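Local structure of techylectin-5A (Tachypleus tridentatus, 1JC9) at residues D179-H187 / I240-Y248; D200-K211 / Y216-L227. The protein agglutinates bacteria and human erythrocytes as a secreted lectin of horseshoe crab innate immunity, recognising acetyl groups on their surfaces. All coordinates share one frame; numbering follows the deposited sequence.

Contact 1: D179-H187 / I240-Y248; sequences DAGNSFGRH and IEWRAWKGY. With NAG (2-acetamido-2-deoxy-beta-D-glucopyranose), chain B.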
loop_
_atom_site.group_PDB
_atom_site.type_symbol
_atom_site.label_atom_id
_atom_site.label_comp_id
_atom_site.label_asym_id
_atom_site.label_seq_id
_atom_site.Cartn_x
_atom_site.Cartn_y
_atom_site.Cartn_z
ATOM N N ASP A 179 6.953 11.497 10.420
ATOM C CA ASP A 179 8.066 12.346 10.002
ATOM C C ASP A 179 8.484 12.202 8.539
ATOM O O ASP A 179 9.508 12.745 8.134
ATOM C CB ASP A 179 9.287 12.094 10.896
ATOM C CG ASP A 179 9.727 10.643 10.894
ATOM O OD1 ASP A 179 9.310 9.887 9.987
ATOM O OD2 ASP A 179 10.498 10.256 11.797
ATOM N N ALA A 180 7.704 11.483 7.742
ATOM C CA ALA A 180 8.053 11.302 6.334
ATOM C C ALA A 180 7.562 12.455 5.473
ATOM O O ALA A 180 8.054 12.665 4.365
ATOM C CB ALA A 180 7.465 9.995 5.815
ATOM N N GLY A 181 6.599 13.209 5.994
ATOM C CA GLY A 181 6.016 14.300 5.236
ATOM C C GLY A 181 4.687 13.780 4.712
ATOM O O GLY A 181 4.565 12.599 4.382
ATOM N N ASN A 182 3.689 14.649 4.628
ATOM C CA ASN A 182 2.363 14.251 4.175
ATOM C C ASN A 182 2.225 14.205 2.653
ATOM O O ASN A 182 1.698 15.136 2.050
ATOM C CB ASN A 182 1.330 15.215 4.757
ATOM C CG ASN A 182 -0.093 14.778 4.495
ATOM O OD1 ASN A 182 -0.336 13.725 3.903
ATOM N ND2 ASN A 182 -1.047 15.584 4.940
ATOM N N SER A 183 2.677 13.119 2.032
ATOM C CA SER A 183 2.582 13.004 0.580
ATOM C C SER A 183 1.478 12.062 0.089
ATOM O O SER A 183 1.366 11.816 -1.111
ATOM C CB SER A 183 3.925 12.570 -0.010
ATOM O OG SER A 183 4.920 13.564 0.202
ATOM N N PHE A 184 0.669 11.535 1.004
ATOM C CA PHE A 184 -0.430 10.643 0.622
ATOM C C PHE A 184 -1.745 11.412 0.757
ATOM O O PHE A 184 -2.753 11.083 0.123
ATOM C CB PHE A 184 -0.453 9.408 1.536
ATOM C CG PHE A 184 -1.363 8.299 1.061
ATOM C CD1 PHE A 184 -1.249 7.782 -0.226
ATOM C CD2 PHE A 184 -2.289 7.724 1.929
ATOM C CE1 PHE A 184 -2.037 6.707 -0.642
ATOM C CE2 PHE A 184 -3.082 6.645 1.523
ATOM C CZ PHE A 184 -2.954 6.136 0.236
ATOM N N GLY A 185 -1.714 12.455 1.580
ATOM C CA GLY A 185 -2.898 13.259 1.825
ATOM C C GLY A 185 -3.640 13.761 0.601
ATOM O O GLY A 185 -4.870 13.725 0.568
ATOM N N ARG A 186 -2.913 14.225 -0.409
ATOM C CA ARG A 186 -3.562 14.756 -1.602
ATOM C C ARG A 186 -4.364 13.713 -2.373
ATOM O O ARG A 186 -5.214 14.054 -3.195
ATOM C CB ARG A 186 -2.529 15.395 -2.536
ATOM C CG ARG A 186 -3.144 16.367 -3.540
ATOM C CD ARG A 186 -2.085 17.138 -4.325
ATOM N NE ARG A 186 -1.479 16.351 -5.397
ATOM C CZ ARG A 186 -0.517 16.803 -6.199
ATOM N NH1 ARG A 186 -0.046 18.034 -6.047
ATOM N NH2 ARG A 186 -0.032 16.031 -7.162
ATOM N N HIS A 187 -4.106 12.443 -2.099
ATOM C CA HIS A 187 -4.796 11.363 -2.796
ATOM C C HIS A 187 -6.163 11.019 -2.217
ATOM O O HIS A 187 -6.948 10.306 -2.838
ATOM C CB HIS A 187 -3.882 10.137 -2.824
ATOM C CG HIS A 187 -2.642 10.352 -3.633
ATOM N ND1 HIS A 187 -2.613 10.195 -5.004
ATOM C CD2 HIS A 187 -1.417 10.809 -3.281
ATOM C CE1 HIS A 187 -1.424 10.548 -5.459
ATOM N NE2 HIS A 187 -0.679 10.926 -4.434
ATOM N N ILE A 240 9.503 4.803 -7.231
ATOM C CA ILE A 240 8.830 4.718 -5.923
ATOM C C ILE A 240 9.077 6.035 -5.182
ATOM O O ILE A 240 9.989 6.129 -4.363
ATOM C CB ILE A 240 9.419 3.566 -5.051
ATOM C CG1 ILE A 240 9.492 2.264 -5.854
ATOM C CG2 ILE A 240 8.580 3.373 -3.790
ATOM C CD1 ILE A 240 8.198 1.846 -6.452
ATOM N N GLU A 241 8.252 7.040 -5.455
ATOM C CA GLU A 241 8.433 8.360 -4.856
ATOM C C GLU A 241 7.590 8.713 -3.634
ATOM O O GLU A 241 6.455 8.258 -3.474
ATOM C CB GLU A 241 8.160 9.446 -5.906
ATOM C CG GLU A 241 8.642 9.158 -7.333
ATOM C CD GLU A 241 10.149 9.239 -7.483
ATOM O OE1 GLU A 241 10.769 10.120 -6.840
ATOM O OE2 GLU A 241 10.710 8.431 -8.259
ATOM N N TRP A 242 8.171 9.544 -2.779
ATOM C CA TRP A 242 7.487 10.078 -1.609
ATOM C C TRP A 242 8.040 11.496 -1.591
ATOM O O TRP A 242 9.050 11.796 -0.956
ATOM C CB TRP A 242 7.840 9.320 -0.330
ATOM C CG TRP A 242 6.964 9.737 0.823
ATOM C CD1 TRP A 242 7.188 10.765 1.696
ATOM C CD2 TRP A 242 5.694 9.175 1.185
ATOM N NE1 TRP A 242 6.138 10.878 2.578
ATOM C CE2 TRP A 242 5.207 9.915 2.287
ATOM C CE3 TRP A 242 4.919 8.118 0.684
ATOM C CZ2 TRP A 242 3.975 9.631 2.899
ATOM C CZ3 TRP A 242 3.696 7.837 1.291
ATOM C CH2 TRP A 242 3.236 8.593 2.389
ATOM N N ARG A 243 7.368 12.353 -2.346
ATOM C CA ARG A 243 7.760 13.742 -2.524
ATOM C C ARG A 243 8.260 14.526 -1.317
ATOM O O ARG A 243 9.326 15.141 -1.379
ATOM C CB ARG A 243 6.613 14.517 -3.170
ATOM C CG ARG A 243 6.976 15.954 -3.508
ATOM C CD ARG A 243 5.770 16.720 -3.989
ATOM N NE ARG A 243 6.102 18.105 -4.296
ATOM C CZ ARG A 243 5.260 18.969 -4.854
ATOM N NH1 ARG A 243 4.025 18.589 -5.171
ATOM N NH2 ARG A 243 5.653 20.212 -5.098
ATOM N N ALA A 244 7.496 14.516 -0.231
ATOM C CA ALA A 244 7.867 15.282 0.952
ATOM C C ALA A 244 9.216 14.918 1.558
ATOM O O ALA A 244 9.799 15.715 2.288
ATOM C CB ALA A 244 6.770 15.171 2.008
ATOM N N TRP A 245 9.722 13.727 1.266
ATOM C CA TRP A 245 11.006 13.332 1.824
ATOM C C TRP A 245 12.158 13.385 0.822
ATOM O O TRP A 245 13.157 14.063 1.064
ATOM C CB TRP A 245 10.911 11.925 2.437
ATOM C CG TRP A 245 12.187 11.459 3.096
ATOM C CD1 TRP A 245 13.165 12.247 3.645
ATOM C CD2 TRP A 245 12.611 10.102 3.295
ATOM N NE1 TRP A 245 14.166 11.466 4.169
ATOM C CE2 TRP A 245 13.855 10.147 3.970
ATOM C CE3 TRP A 245 12.060 8.854 2.974
ATOM C CZ2 TRP A 245 14.560 8.989 4.328
ATOM C CZ3 TRP A 245 12.761 7.700 3.331
ATOM C CH2 TRP A 245 13.998 7.778 4.000
ATOM N N LYS A 246 12.021 12.692 -0.305
ATOM C CA LYS A 246 13.099 12.653 -1.293
ATOM C C LYS A 246 12.842 13.327 -2.644
ATOM O O LYS A 246 13.662 13.207 -3.555
ATOM C CB LYS A 246 13.508 11.200 -1.538
ATOM C CG LYS A 246 14.038 10.476 -0.310
ATOM C CD LYS A 246 15.392 11.028 0.104
ATOM C CE LYS A 246 16.047 10.161 1.168
ATOM N NZ LYS A 246 17.408 10.657 1.522
ATOM N N GLY A 247 11.722 14.029 -2.785
ATOM C CA GLY A 247 11.429 14.691 -4.048
ATOM C C GLY A 247 10.853 13.785 -5.130
ATOM O O GLY A 247 10.248 12.749 -4.835
ATOM N N TYR A 248 11.041 14.168 -6.390
ATOM C CA TYR A 248 10.530 13.385 -7.514
ATOM C C TYR A 248 11.591 12.631 -8.315
ATOM O O TYR A 248 11.283 12.062 -9.363
ATOM C CB TYR A 248 9.750 14.282 -8.474
ATOM C CG TYR A 248 8.363 14.658 -8.006
ATOM C CD1 TYR A 248 7.462 13.681 -7.580
ATOM C CD2 TYR A 248 7.926 15.985 -8.051
ATOM C CE1 TYR A 248 6.164 14.008 -7.221
ATOM C CE2 TYR A 248 6.629 16.323 -7.696
ATOM C CZ TYR A 248 5.751 15.326 -7.284
ATOM O OH TYR A 248 4.454 15.643 -6.966
HETATM C C1 NAG B . 2.811 18.045 -9.282
HETATM C C2 NAG B . 2.712 17.188 -10.630
HETATM C C3 NAG B . 2.961 18.158 -11.847
HETATM C C4 NAG B . 1.837 19.168 -11.812
HETATM C C5 NAG B . 1.915 19.950 -10.451
HETATM C C6 NAG B . 0.787 20.978 -10.321
HETATM C C7 NAG B . 3.289 14.844 -10.532
HETATM C C8 NAG B . 4.268 13.711 -10.510
HETATM N N2 NAG B . 3.749 16.144 -10.611
HETATM O O1 NAG B . 2.595 17.248 -8.075
HETATM O O3 NAG B . 2.878 17.454 -13.085
HETATM O O4 NAG B . 1.987 20.113 -12.932
HETATM O O5 NAG B . 1.792 19.076 -9.286
HETATM O O6 NAG B . 1.032 21.578 -9.011
HETATM O O7 NAG B . 2.067 14.558 -10.477
#

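Contact 2: D200-K211 / Y216-L227; sequences DTHETHCAQTYK and YDRCHESNLNGL. With CA (calcium ion), chain C; NAG (2-acetamido-2-deoxy-beta-D-glucopyranose), chain B.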
loop_
_atom_site.group_PDB
_atom_site.type_symbol
_atom_site.label_atom_id
_atom_site.label_comp_id
_atom_site.label_asym_id
_atom_site.label_seq_id
_atom_site.Cartn_x
_atom_site.Cartn_y
_atom_site.Cartn_z
ATOM N N ASP A 200 -8.416 9.043 -13.138
ATOM C CA ASP A 200 -7.876 10.216 -12.458
ATOM C C ASP A 200 -8.568 11.515 -12.887
ATOM O O ASP A 200 -9.514 11.493 -13.678
ATOM C CB ASP A 200 -6.359 10.303 -12.681
ATOM C CG ASP A 200 -5.986 10.516 -14.136
ATOM O OD1 ASP A 200 -5.139 9.753 -14.650
ATOM O OD2 ASP A 200 -6.528 11.453 -14.763
ATOM N N THR A 201 -8.106 12.643 -12.357
ATOM C CA THR A 201 -8.705 13.934 -12.686
ATOM C C THR A 201 -7.767 14.804 -13.511
ATOM O O THR A 201 -7.757 16.027 -13.377
ATOM C CB THR A 201 -9.081 14.709 -11.415
ATOM O OG1 THR A 201 -7.892 15.019 -10.675
ATOM C CG2 THR A 201 -10.014 13.882 -10.549
ATOM N N HIS A 202 -6.979 14.165 -14.367
ATOM C CA HIS A 202 -6.037 14.881 -15.210
ATOM C C HIS A 202 -6.368 14.612 -16.677
ATOM O O HIS A 202 -6.991 13.601 -17.008
ATOM C CB HIS A 202 -4.612 14.424 -14.884
ATOM C CG HIS A 202 -3.542 15.280 -15.487
ATOM N ND1 HIS A 202 -3.247 15.269 -16.833
ATOM C CD2 HIS A 202 -2.691 16.170 -14.923
ATOM C CE1 HIS A 202 -2.260 16.114 -17.072
ATOM N NE2 HIS A 202 -1.904 16.673 -15.929
ATOM N N GLU A 203 -5.959 15.528 -17.547
ATOM C CA GLU A 203 -6.204 15.395 -18.977
ATOM C C GLU A 203 -5.473 14.172 -19.516
ATOM O O GLU A 203 -5.954 13.491 -20.420
ATOM C CB GLU A 203 -5.717 16.644 -19.721
ATOM C CG GLU A 203 -6.379 17.939 -19.280
ATOM C CD GLU A 203 -6.126 18.259 -17.817
ATOM O OE1 GLU A 203 -4.944 18.330 -17.414
ATOM O OE2 GLU A 203 -7.112 18.440 -17.070
ATOM N N THR A 204 -4.303 13.899 -18.955
ATOM C CA THR A 204 -3.502 12.762 -19.385
ATOM C C THR A 204 -3.853 11.488 -18.623
ATOM O O THR A 204 -4.756 11.475 -17.786
ATOM C CB THR A 204 -2.003 13.037 -19.188
ATOM O OG1 THR A 204 -1.725 13.191 -17.788
ATOM C CG2 THR A 204 -1.603 14.306 -19.916
ATOM N N HIS A 205 -3.118 10.427 -18.929
ATOM C CA HIS A 205 -3.293 9.121 -18.308
ATOM C C HIS A 205 -2.168 8.993 -17.278
ATOM O O HIS A 205 -1.066 8.543 -17.596
ATOM C CB HIS A 205 -3.155 8.028 -19.376
ATOM C CG HIS A 205 -3.751 6.710 -18.988
ATOM N ND1 HIS A 205 -3.673 6.199 -17.711
ATOM C CD2 HIS A 205 -4.396 5.775 -19.728
ATOM C CE1 HIS A 205 -4.241 5.006 -17.680
ATOM N NE2 HIS A 205 -4.688 4.725 -18.891
ATOM N N CYS A 206 -2.447 9.407 -16.047
ATOM C CA CYS A 206 -1.457 9.358 -14.978
ATOM C C CYS A 206 -0.768 8.002 -14.819
ATOM O O CYS A 206 0.453 7.936 -14.679
ATOM C CB CYS A 206 -2.101 9.740 -13.644
ATOM S SG CYS A 206 -2.599 11.480 -13.441
ATOM N N ALA A 207 -1.550 6.928 -14.836
ATOM C CA ALA A 207 -1.010 5.581 -14.665
ATOM C C ALA A 207 -0.010 5.179 -15.743
ATOM O O ALA A 207 0.973 4.492 -15.457
ATOM C CB ALA A 207 -2.151 4.564 -14.607
ATOM N N GLN A 208 -0.258 5.590 -16.983
ATOM C CA GLN A 208 0.658 5.252 -18.064
ATOM C C GLN A 208 1.930 6.089 -17.997
ATOM O O GLN A 208 2.999 5.637 -18.400
ATOM C CB GLN A 208 -0.022 5.432 -19.422
ATOM C CG GLN A 208 -1.135 4.420 -19.662
ATOM C CD GLN A 208 -1.598 4.379 -21.107
ATOM O OE1 GLN A 208 -2.487 3.600 -21.464
ATOM N NE2 GLN A 208 -0.994 5.213 -21.951
ATOM N N THR A 209 1.813 7.301 -17.470
ATOM C CA THR A 209 2.964 8.185 -17.349
ATOM C C THR A 209 3.828 7.814 -16.150
ATOM O O THR A 209 5.050 7.744 -16.261
ATOM C CB THR A 209 2.532 9.662 -17.187
ATOM O OG1 THR A 209 1.698 10.041 -18.289
ATOM C CG2 THR A 209 3.757 10.578 -17.146
ATOM N N TYR A 210 3.185 7.564 -15.011
ATOM C CA TYR A 210 3.904 7.239 -13.786
ATOM C C TYR A 210 4.024 5.761 -13.421
ATOM O O TYR A 210 4.501 5.403 -12.342
ATOM C CB TYR A 210 3.336 8.094 -12.658
ATOM C CG TYR A 210 3.506 9.555 -13.013
ATOM C CD1 TYR A 210 4.781 10.114 -13.132
ATOM C CD2 TYR A 210 2.410 10.355 -13.335
ATOM C CE1 TYR A 210 4.964 11.422 -13.570
ATOM C CE2 TYR A 210 2.584 11.670 -13.775
ATOM C CZ TYR A 210 3.865 12.191 -13.892
ATOM O OH TYR A 210 4.054 13.479 -14.344
ATOM N N LYS A 211 3.576 4.913 -14.343
ATOM C CA LYS A 211 3.726 3.462 -14.252
ATOM C C LYS A 211 3.139 2.580 -13.152
ATOM O O LYS A 211 3.553 1.427 -13.022
ATOM C CB LYS A 211 5.224 3.153 -14.348
ATOM C CG LYS A 211 5.911 3.823 -15.529
ATOM C CD LYS A 211 5.313 3.351 -16.845
ATOM C CE LYS A 211 6.060 3.916 -18.048
ATOM N NZ LYS A 211 5.854 5.381 -18.197
ATOM N N TYR A 216 -4.365 7.968 -8.279
ATOM C CA TYR A 216 -3.833 9.156 -8.934
ATOM C C TYR A 216 -4.770 10.355 -8.976
ATOM O O TYR A 216 -5.983 10.213 -9.153
ATOM C CB TYR A 216 -3.397 8.811 -10.359
ATOM C CG TYR A 216 -2.168 7.935 -10.435
ATOM C CD1 TYR A 216 -0.935 8.393 -9.963
ATOM C CD2 TYR A 216 -2.223 6.664 -11.008
ATOM C CE1 TYR A 216 0.212 7.611 -10.063
ATOM C CE2 TYR A 216 -1.080 5.871 -11.112
ATOM C CZ TYR A 216 0.134 6.359 -10.638
ATOM O OH TYR A 216 1.274 5.600 -10.748
ATOM N N ASP A 217 -4.178 11.536 -8.820
ATOM C CA ASP A 217 -4.899 12.805 -8.843
ATOM C C ASP A 217 -4.500 13.571 -10.105
ATOM O O ASP A 217 -5.102 13.387 -11.162
ATOM C CB ASP A 217 -4.544 13.634 -7.605
ATOM C CG ASP A 217 -5.296 14.949 -7.545
ATOM O OD1 ASP A 217 -4.989 15.763 -6.645
ATOM O OD2 ASP A 217 -6.195 15.168 -8.391
ATOM N N ARG A 218 -3.469 14.411 -9.987
ATOM C CA ARG A 218 -2.973 15.220 -11.103
ATOM C C ARG A 218 -1.466 15.507 -11.022
ATOM O O ARG A 218 -1.071 16.664 -11.150
ATOM C CB ARG A 218 -3.681 16.573 -11.125
ATOM C CG ARG A 218 -5.132 16.585 -11.537
ATOM C CD ARG A 218 -5.741 17.920 -11.112
ATOM N NE ARG A 218 -6.864 18.339 -11.948
ATOM C CZ ARG A 218 -6.744 18.772 -13.200
ATOM N NH1 ARG A 218 -5.546 18.847 -13.773
ATOM N NH2 ARG A 218 -7.821 19.138 -13.882
ATOM N N CYS A 219 -0.613 14.499 -10.839
ATOM C CA CYS A 219 -0.997 13.103 -10.721
ATOM C C CYS A 219 -0.717 12.513 -9.336
ATOM O O CYS A 219 -1.533 11.747 -8.810
ATOM C CB CYS A 219 -0.250 12.282 -11.765
ATOM S SG CYS A 219 -0.830 12.470 -13.481
ATOM N N HIS A 220 0.430 12.857 -8.746
ATOM C CA HIS A 220 0.768 12.306 -7.433
ATOM C C HIS A 220 1.863 13.032 -6.667
ATOM O O HIS A 220 2.580 13.876 -7.208
ATOM C CB HIS A 220 1.214 10.848 -7.583
ATOM C CG HIS A 220 2.610 10.698 -8.103
ATOM N ND1 HIS A 220 3.722 11.029 -7.355
ATOM C CD2 HIS A 220 3.076 10.287 -9.306
ATOM C CE1 HIS A 220 4.811 10.827 -8.075
ATOM N NE2 HIS A 220 4.448 10.378 -9.263
ATOM N N GLU A 221 1.976 12.670 -5.391
ATOM C CA GLU A 221 3.010 13.180 -4.504
ATOM C C GLU A 221 3.684 11.928 -3.938
ATOM O O GLU A 221 4.795 11.987 -3.415
ATOM C CB GLU A 221 2.422 14.041 -3.385
ATOM C CG GLU A 221 1.773 15.323 -3.890
ATOM C CD GLU A 221 1.765 16.430 -2.852
ATOM O OE1 GLU A 221 1.260 16.210 -1.732
ATOM O OE2 GLU A 221 2.272 17.528 -3.161
ATOM N N SER A 222 2.991 10.792 -4.046
ATOM C CA SER A 222 3.526 9.494 -3.616
ATOM C C SER A 222 3.186 8.506 -4.734
ATOM O O SER A 222 2.104 8.573 -5.313
ATOM C CB SER A 222 2.923 9.045 -2.274
ATOM O OG SER A 222 1.511 9.001 -2.304
ATOM N N ASN A 223 4.107 7.597 -5.039
ATOM C CA ASN A 223 3.907 6.649 -6.137
ATOM C C ASN A 223 4.581 5.320 -5.801
ATOM O O ASN A 223 5.382 4.805 -6.578
ATOM C CB ASN A 223 4.516 7.266 -7.411
ATOM C CG ASN A 223 4.146 6.520 -8.679
ATOM O OD1 ASN A 223 2.979 6.213 -8.918
ATOM N ND2 ASN A 223 5.139 6.251 -9.516
ATOM N N LEU A 224 4.232 4.760 -4.648
ATOM C CA LEU A 224 4.832 3.518 -4.166
ATOM C C LEU A 224 4.730 2.282 -5.053
ATOM O O LEU A 224 5.508 1.339 -4.891
ATOM C CB LEU A 224 4.309 3.218 -2.760
ATOM C CG LEU A 224 5.101 3.883 -1.621
ATOM C CD1 LEU A 224 5.598 5.266 -2.017
ATOM C CD2 LEU A 224 4.234 3.952 -0.382
ATOM N N ASN A 225 3.781 2.273 -5.985
ATOM C CA ASN A 225 3.658 1.137 -6.892
ATOM C C ASN A 225 4.329 1.450 -8.230
ATOM O O ASN A 225 4.043 0.804 -9.238
ATOM C CB ASN A 225 2.192 0.770 -7.131
ATOM C CG ASN A 225 1.555 0.102 -5.927
ATOM O OD1 ASN A 225 2.245 -0.488 -5.091
ATOM N ND2 ASN A 225 0.231 0.174 -5.839
ATOM N N GLY A 226 5.229 2.435 -8.230
ATOM C CA GLY A 226 5.919 2.810 -9.453
ATOM C C GLY A 226 7.084 1.895 -9.795
ATOM O O GLY A 226 7.269 0.850 -9.173
ATOM N N LEU A 227 7.874 2.293 -10.790
ATOM C CA LEU A 227 9.027 1.507 -11.222
ATOM C C LEU A 227 10.076 1.420 -10.127
ATOM O O LEU A 227 10.278 2.368 -9.373
ATOM C CB LEU A 227 9.664 2.126 -12.477
ATOM C CG LEU A 227 8.782 2.316 -13.715
ATOM C CD1 LEU A 227 9.623 2.865 -14.855
ATOM C CD2 LEU A 227 8.150 0.995 -14.122
HETATM CA CA CA C . -6.921 11.121 -17.073
HETATM C C1 NAG B . 2.811 18.045 -9.282
HETATM C C2 NAG B . 2.712 17.188 -10.630
HETATM C C3 NAG B . 2.961 18.158 -11.847
HETATM C C4 NAG B . 1.837 19.168 -11.812
HETATM C C5 NAG B . 1.915 19.950 -10.451
HETATM C C6 NAG B . 0.787 20.978 -10.321
HETATM C C7 NAG B . 3.289 14.844 -10.532
HETATM C C8 NAG B . 4.268 13.711 -10.510
HETATM N N2 NAG B . 3.749 16.144 -10.611
HETATM O O1 NAG B . 2.595 17.248 -8.075
HETATM O O3 NAG B . 2.878 17.454 -13.085
HETATM O O4 NAG B . 1.987 20.113 -12.932
HETATM O O5 NAG B . 1.792 19.076 -9.286
HETATM O O6 NAG B . 1.032 21.578 -9.011
HETATM O O7 NAG B . 2.067 14.558 -10.477
HETATM O O HOH W 1 -9.084 11.503 -16.390
HETATM O O HOH W 2 -7.876 11.604 -19.440
HETATM O O HOH W 3 5.318 0.034 -11.735
#

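Contact 1: D179-H187 / I240-Y248
W242 meets the loop 179-187 with both its indole N-H and one ring face. NE1 donates to the carbonyl O of G181 at 2.9 Å; that oxygen lies in the indole plane, whereas the N-H comes in above the plane of the carbonyl. A second, weak bond runs from NE1 to A180 O, so the single proton is shared between two successive carbonyls. Over the five-membered ring sits S183 CB, 3.8 Å from the ring centroid, a CH-pi contact, and F184 CB touches CH2 at the far end of the indole.

The hydroxyl of S183 faces the helix start: OG, set beside its own backbone N (chi1 -65°), takes the N-H of A244 at 2.8 Å, a bond of 157° to the first turn of helix 243-246. W242 itself is the N-cap residue, its carbonyl O accepting from both W245 N and K246 N. Packing is tight where A244 CB presses on G181 CA, 3.4 Å away.

At the sugar-facing end R186 and Y248, one from each segment, converge on O1 of the N-acetylglucosamine. The guanidinium, carried round by a bend at chi3 (78°), brings NH2 to 3.0 Å from O1 near its own plane, and O1 donates to Y248 OH at 2.7 Å. One sugar hydroxyl thus has a donor in R186 and an acceptor in Y248. R243 lies against one face of the Y248 ring, and its partner E221 probably offsets its charge, since R243 NH1 lies 4.2 Å from R186 NH1.

Contact 2: D200-K211 / Y216-L227
C206 and C219 are joined by a disulfide (chi3 -82°) at the apolar centre, and aromatic rings gather round it. Y216 lies beneath the first turn of helix 206-210, its CB 3.7 Å from C206 CB and its CE2 against CA and CB of A207. C219 SG meets the rim of the Y210 ring, 3.5 Å from CE2 and near the ring plane. Across one face of that ring stands H220, edge-on in a T-shaped pair with planes at 89°; its NE2 is hydrogen-bonded to A237 O, which probably helps fix the rotation of the ring.

Both rings touch the acetyl methyl C8 of N-acetylglucosamine with a face, while the backbone N-H groups of C219 and H220 grip its O7, C219 N at 2.7 Å. The peptide bond before C219 is cis. Together these form much of the acetyl-group pocket of this fibrinogen-related lectin, with the calcium loop leading into helix 206-210, which carries Y210.

Further along, N223 bridges the two segments: ND2 gives a bond of 163° to Y210 O, in the carbonyl plane, and OD1 accepts from Y216 OH at 2.6 Å. K211 CB packs on L227 CD2.

At the opposite end, D200 OD2 binds calcium at 2.4 Å, alongside the carbonyls of H202 and T204, two waters and D198. The same carboxylate holds the loop, OD2 taking H202 N in an Asx turn and OD1 taking C206 N. Outermost, R218 lays a guanidinium face over T201 O and reaches E203 OE2 with NH2, a weak salt bridge of 3.3 Å.

In the fold
One N-acetylglucosamine illustrates how separate loops can build a single site: contact 2 supplies N-H donors and two ring faces for its acetyl group, while contact 1 holds O1 and adds the face of Y248 against the acetyl methyl. Their centres are 14 Å apart, yet they touch directly. Y248 OH approaches H220 O at 2.6 Å, a probable hydrogen bond, and R243 NH1 meets E221 OE2 at 2.9 Å in a salt bridge. I240 CD1 packs against the carbonyl oxygens of L224 and G226. Y236, from outside both contacts, also binds the sugar. Calcium, about 13 Å from the R186 side chain, is bound within contact 2 and by D198, and makes no bond to the sugar.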